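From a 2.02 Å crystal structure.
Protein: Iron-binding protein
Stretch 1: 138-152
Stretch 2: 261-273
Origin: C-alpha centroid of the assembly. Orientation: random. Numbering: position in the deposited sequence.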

# COMPACT_ATOMS: atom_id res chain seq x y z
N GLU A 138 -0.06 -7.77 -19.58
CA GLU A 138 1.39 -7.66 -19.59
C GLU A 138 1.89 -7.08 -18.26
O GLU A 138 2.89 -7.54 -17.71
CB GLU A 138 1.85 -6.82 -20.78
CG GLU A 138 1.50 -7.45 -22.13
CD GLU A 138 1.96 -6.63 -23.32
OE1 GLU A 138 2.47 -5.51 -23.12
OE2 GLU A 138 1.79 -7.11 -24.47
N LEU A 139 1.17 -6.09 -17.74
CA LEU A 139 1.52 -5.49 -16.46
C LEU A 139 1.41 -6.49 -15.31
O LEU A 139 2.24 -6.49 -14.40
CB LEU A 139 0.63 -4.27 -16.19
CG LEU A 139 0.79 -3.67 -14.80
CD1 LEU A 139 2.21 -3.16 -14.60
CD2 LEU A 139 -0.21 -2.55 -14.59
N VAL A 140 0.39 -7.34 -15.35
CA VAL A 140 0.21 -8.33 -14.29
C VAL A 140 1.34 -9.35 -14.38
O VAL A 140 1.96 -9.68 -13.37
CB VAL A 140 -1.15 -9.05 -14.39
CG1 VAL A 140 -1.15 -10.32 -13.53
CG2 VAL A 140 -2.28 -8.13 -13.94
N ASP A 141 1.61 -9.82 -15.59
CA ASP A 141 2.64 -10.83 -15.81
C ASP A 141 4.03 -10.37 -15.40
O ASP A 141 4.79 -11.12 -14.80
CB ASP A 141 2.64 -11.29 -17.27
CG ASP A 141 1.40 -12.09 -17.62
OD1 ASP A 141 0.79 -12.68 -16.71
OD2 ASP A 141 1.04 -12.13 -18.82
N GLU A 142 4.37 -9.12 -15.72
CA GLU A 142 5.69 -8.61 -15.40
C GLU A 142 5.82 -8.39 -13.90
O GLU A 142 6.89 -8.61 -13.31
CB GLU A 142 5.97 -7.31 -16.15
CG GLU A 142 7.43 -6.91 -16.13
CD GLU A 142 7.64 -5.49 -15.64
OE1 GLU A 142 8.78 -4.98 -15.77
OE2 GLU A 142 6.68 -4.90 -15.10
N THR A 143 4.73 -7.97 -13.28
CA THR A 143 4.74 -7.74 -11.85
C THR A 143 4.85 -9.06 -11.09
O THR A 143 5.57 -9.15 -10.10
CB THR A 143 3.49 -6.97 -11.42
OG1 THR A 143 3.41 -5.74 -12.16
CG2 THR A 143 3.56 -6.67 -9.94
N LYS A 144 4.15 -10.10 -11.57
CA LYS A 144 4.29 -11.43 -10.99
C LYS A 144 5.74 -11.88 -11.07
O LYS A 144 6.28 -12.43 -10.11
CB LYS A 144 3.40 -12.43 -11.73
CG LYS A 144 1.98 -12.51 -11.22
CD LYS A 144 1.09 -13.35 -12.15
CE LYS A 144 -0.34 -13.46 -11.60
NZ LYS A 144 -1.26 -14.16 -12.54
N HIS A 145 6.37 -11.64 -12.21
CA HIS A 145 7.76 -12.05 -12.41
C HIS A 145 8.67 -11.43 -11.35
O HIS A 145 9.49 -12.10 -10.75
CB HIS A 145 8.25 -11.66 -13.80
CG HIS A 145 9.70 -11.96 -14.03
ND1 HIS A 145 10.18 -13.25 -14.20
CD2 HIS A 145 10.78 -11.15 -14.10
CE1 HIS A 145 11.49 -13.20 -14.37
NE2 HIS A 145 11.88 -11.94 -14.31
N ASN A 146 8.51 -10.13 -11.12
CA ASN A 146 9.35 -9.45 -10.14
C ASN A 146 9.07 -9.90 -8.72
O ASN A 146 9.99 -10.04 -7.92
CB ASN A 146 9.18 -7.94 -10.27
CG ASN A 146 9.61 -7.43 -11.62
OD1 ASN A 146 10.53 -7.97 -12.23
ND2 ASN A 146 8.95 -6.38 -12.09
N VAL A 147 7.79 -10.12 -8.42
CA VAL A 147 7.39 -10.60 -7.10
C VAL A 147 7.95 -12.00 -6.87
O VAL A 147 8.56 -12.26 -5.83
CB VAL A 147 5.86 -10.58 -6.93
CG1 VAL A 147 5.44 -11.31 -5.67
CG2 VAL A 147 5.32 -9.14 -6.93
N ASP A 148 7.75 -12.88 -7.84
CA ASP A 148 8.23 -14.26 -7.72
C ASP A 148 9.74 -14.34 -7.54
O ASP A 148 10.25 -15.25 -6.90
CB ASP A 148 7.82 -15.08 -8.95
CG ASP A 148 6.31 -15.22 -9.09
OD1 ASP A 148 5.58 -14.81 -8.15
OD2 ASP A 148 5.85 -15.74 -10.13
N LYS A 149 10.45 -13.37 -8.11
CA LYS A 149 11.89 -13.27 -7.91
C LYS A 149 12.23 -13.00 -6.44
O LYS A 149 13.12 -13.65 -5.89
CB LYS A 149 12.45 -12.17 -8.81
CG LYS A 149 13.95 -12.13 -8.91
CD LYS A 149 14.38 -11.21 -10.04
N ILE A 150 11.53 -12.07 -5.80
CA ILE A 150 11.75 -11.79 -4.37
C ILE A 150 11.37 -13.00 -3.49
O ILE A 150 12.13 -13.39 -2.59
CB ILE A 150 10.97 -10.54 -3.88
CG1 ILE A 150 11.29 -9.31 -4.74
CG2 ILE A 150 11.27 -10.25 -2.41
CD1 ILE A 150 12.77 -9.04 -4.92
N ILE A 151 10.19 -13.57 -3.74
CA ILE A 151 9.75 -14.78 -3.05
C ILE A 151 10.79 -15.87 -3.19
O ILE A 151 11.12 -16.55 -2.21
CB ILE A 151 8.40 -15.28 -3.61
CG1 ILE A 151 7.29 -14.27 -3.31
CG2 ILE A 151 8.06 -16.65 -3.04
CD1 ILE A 151 5.94 -14.67 -3.86
N ASN A 152 11.32 -16.05 -4.39
CA ASN A 152 12.35 -17.07 -4.61
C ASN A 152 13.72 -16.73 -4.01
O ASN A 152 14.58 -17.59 -3.92
CB ASN A 152 12.47 -17.42 -6.09
CG ASN A 152 11.48 -18.47 -6.52
OD1 ASN A 152 11.70 -19.66 -6.31
ND2 ASN A 152 10.38 -18.04 -7.12
N GLY A 261 0.51 -0.78 -6.25
CA GLY A 261 0.84 -0.45 -7.63
C GLY A 261 1.83 -1.41 -8.26
O GLY A 261 2.12 -2.48 -7.71
N PRO A 262 2.36 -1.05 -9.43
CA PRO A 262 3.27 -1.91 -10.18
C PRO A 262 4.61 -2.13 -9.48
O PRO A 262 5.35 -3.02 -9.91
CB PRO A 262 3.49 -1.13 -11.48
CG PRO A 262 2.26 -0.25 -11.59
CD PRO A 262 2.00 0.16 -10.19
N ARG A 263 4.93 -1.35 -8.45
CA ARG A 263 6.22 -1.53 -7.77
C ARG A 263 6.13 -2.27 -6.43
O ARG A 263 7.01 -2.14 -5.58
CB ARG A 263 6.94 -0.17 -7.62
CG ARG A 263 7.24 0.54 -8.96
CD ARG A 263 7.87 1.92 -8.75
NE ARG A 263 6.96 2.84 -8.05
CZ ARG A 263 7.33 3.66 -7.07
NH1 ARG A 263 8.59 3.71 -6.67
NH2 ARG A 263 6.42 4.45 -6.50
N ILE A 264 5.08 -3.08 -6.25
CA ILE A 264 4.94 -3.88 -5.03
C ILE A 264 6.11 -4.80 -4.75
O ILE A 264 6.33 -5.19 -3.60
CB ILE A 264 3.71 -4.80 -5.03
CG1 ILE A 264 3.44 -5.33 -6.43
CG2 ILE A 264 2.50 -4.10 -4.44
CD1 ILE A 264 2.40 -6.41 -6.46
N ASP A 265 6.83 -5.21 -5.79
CA ASP A 265 7.96 -6.11 -5.59
C ASP A 265 9.04 -5.41 -4.75
O ASP A 265 9.71 -6.04 -3.93
CB ASP A 265 8.55 -6.58 -6.92
CG ASP A 265 9.20 -5.45 -7.71
OD1 ASP A 265 8.47 -4.55 -8.14
OD2 ASP A 265 10.44 -5.48 -7.89
N GLU A 266 9.18 -4.10 -4.94
CA GLU A 266 10.15 -3.34 -4.18
C GLU A 266 9.75 -3.30 -2.71
O GLU A 266 10.58 -3.49 -1.82
CB GLU A 266 10.32 -1.95 -4.80
CG GLU A 266 10.72 -2.01 -6.28
CD GLU A 266 10.71 -0.66 -6.98
OE1 GLU A 266 10.46 0.36 -6.31
OE2 GLU A 266 10.95 -0.63 -8.21
N GLY A 267 8.46 -3.08 -2.44
CA GLY A 267 7.96 -3.13 -1.08
C GLY A 267 8.16 -4.49 -0.44
O GLY A 267 8.63 -4.59 0.70
N LEU A 268 7.83 -5.55 -1.18
CA LEU A 268 8.04 -6.91 -0.69
C LEU A 268 9.51 -7.16 -0.41
O LEU A 268 9.85 -7.86 0.55
CB LEU A 268 7.52 -7.93 -1.70
CG LEU A 268 7.49 -9.38 -1.23
CD1 LEU A 268 6.44 -9.54 -0.16
CD2 LEU A 268 7.23 -10.33 -2.37
N LYS A 269 10.38 -6.60 -1.24
CA LYS A 269 11.82 -6.79 -1.06
C LYS A 269 12.32 -6.13 0.22
O LYS A 269 13.20 -6.66 0.90
CB LYS A 269 12.60 -6.21 -2.24
CG LYS A 269 14.10 -6.52 -2.18
CD LYS A 269 14.84 -5.79 -3.30
CE LYS A 269 16.31 -6.12 -3.29
NZ LYS A 269 17.01 -5.46 -4.45
N ASP A 270 11.76 -4.96 0.53
CA ASP A 270 12.14 -4.25 1.75
C ASP A 270 11.83 -5.10 2.96
O ASP A 270 12.68 -5.29 3.83
CB ASP A 270 11.38 -2.92 1.86
CG ASP A 270 11.93 -1.87 0.91
OD1 ASP A 270 13.00 -2.11 0.32
OD2 ASP A 270 11.29 -0.79 0.78
N LEU A 271 10.61 -5.63 2.99
CA LEU A 271 10.15 -6.50 4.07
C LEU A 271 11.02 -7.75 4.17
O LEU A 271 11.35 -8.21 5.27
CB LEU A 271 8.68 -6.88 3.85
CG LEU A 271 7.83 -7.01 5.11
CD1 LEU A 271 7.86 -5.72 5.90
CD2 LEU A 271 6.40 -7.36 4.74
N ARG A 272 11.42 -8.30 3.02
CA ARG A 272 12.28 -9.47 2.98
C ARG A 272 13.63 -9.21 3.67
O ARG A 272 14.11 -10.03 4.46
CB ARG A 272 12.52 -9.91 1.54
CG ARG A 272 13.39 -11.15 1.42
CD ARG A 272 14.51 -10.95 0.41
NE ARG A 272 15.44 -12.07 0.44
CZ ARG A 272 16.47 -12.16 1.29
NH1 ARG A 272 17.27 -13.22 1.25
NH2 ARG A 272 16.68 -11.20 2.17
N ASP A 273 14.23 -8.06 3.37
CA ASP A 273 15.55 -7.74 3.89
C ASP A 273 15.51 -7.37 5.38
O ASP A 273 16.56 -7.27 6.02
CB ASP A 273 16.21 -6.62 3.06
CG ASP A 273 16.50 -7.04 1.61
OD1 ASP A 273 16.45 -8.25 1.29
OD2 ASP A 273 16.79 -6.15 0.78
O HOH W 1 5.73 -4.06 -12.58
O HOH W 2 12.00 -7.90 -8.07

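Two helices lie side by side here, their N-to-C directions only 9° apart and their axes 8.8 Å apart at closest approach. No direct hydrogen bond or salt bridge joins the stretches. What holds them is fit: 541 Å² of surface, both sides summed, is buried, mostly by aliphatic side chains, with the proline ring and the inner parts of polar residues adding to it, and two waters bridge polar groups.

The clearest rule is a knob in a hole. Ile150 points toward the second helix and settles among Asp265, Leu268, Lys269 and Arg272, four residues spanning two turns of one helix face. It gives up 111 Å², the largest share of any residue in the contact. Its beta branch makes it broad close to the backbone, so it fills the hollow without needing length: CG2 of Ile150 lies 3.8 Å from CA of Lys269 and 4.2 Å from CB of Arg272, while CG1 of Ile150 rests 3.7 Å from the backbone O of Asp265. The hole is thus lined partly by main chain and by the first carbons of polar residues. Lys269 can serve as such a wall because its extended side chain, t at every chi, leads its end away, leaving CB 3.9 Å from CD1 of Ile150.

Leu268 packs in the other direction. It points toward the first helix, and its CD2 touches three residues: CG1 of Val147 at 3.9 Å, CB of Ile150 at 4.0 Å and, more marginally, CG1 of Ile151 at 4.1 Å. One methyl thus packs against three residues on the facing helix. Ile151 itself points away and adds little.

Near the start of the second helix the spacing tightens. Val147 and Asp265 have CA atoms just 4.8 Å apart, and the compactness of both residues suits this pinch: CB of Asp265 packs 3.9 Å from the backbone N of Val147. Beside them, Ile264 sets off sideways but extends its CD1 to 3.7 Å from CG2 of Thr143 and 4.0 Å from CG2 of Val147. Here the end of a longer side chain rests against two short ones, all three buried.

Before the helix, the turn from Gly261 to Ile264 brings Pro262 against the first helix, where its CB meets CD1 of Leu139 at 3.9 Å. A rigid, compact ring offers a ready apolar surface for a leucine tip.

Several polar groups here are met within their own helix or by water, with no direct cross-link. Thr143 OG1 donates to the O of Leu139, 2.6 Å away in its own helix, leaving its methyl free to pack. Water 1 lies within hydrogen-bonding distance of OG1 of Thr143 and O of Pro262, each 2.9 Å away, and of OE2 of Glu142 at 2.8 Å; with two hydrogens it cannot donate to all three at once. It spans a 4.0 Å gap between OG1 of Thr143 and O of Pro262. Water 2 likewise links O of Asn146 to OD2 of Asp265, both at 2.9 Å. Asn146, pointing toward the second stretch, meanwhile packs its CB 3.6 Å from CG of Asp265, so shape and solvent share this corner.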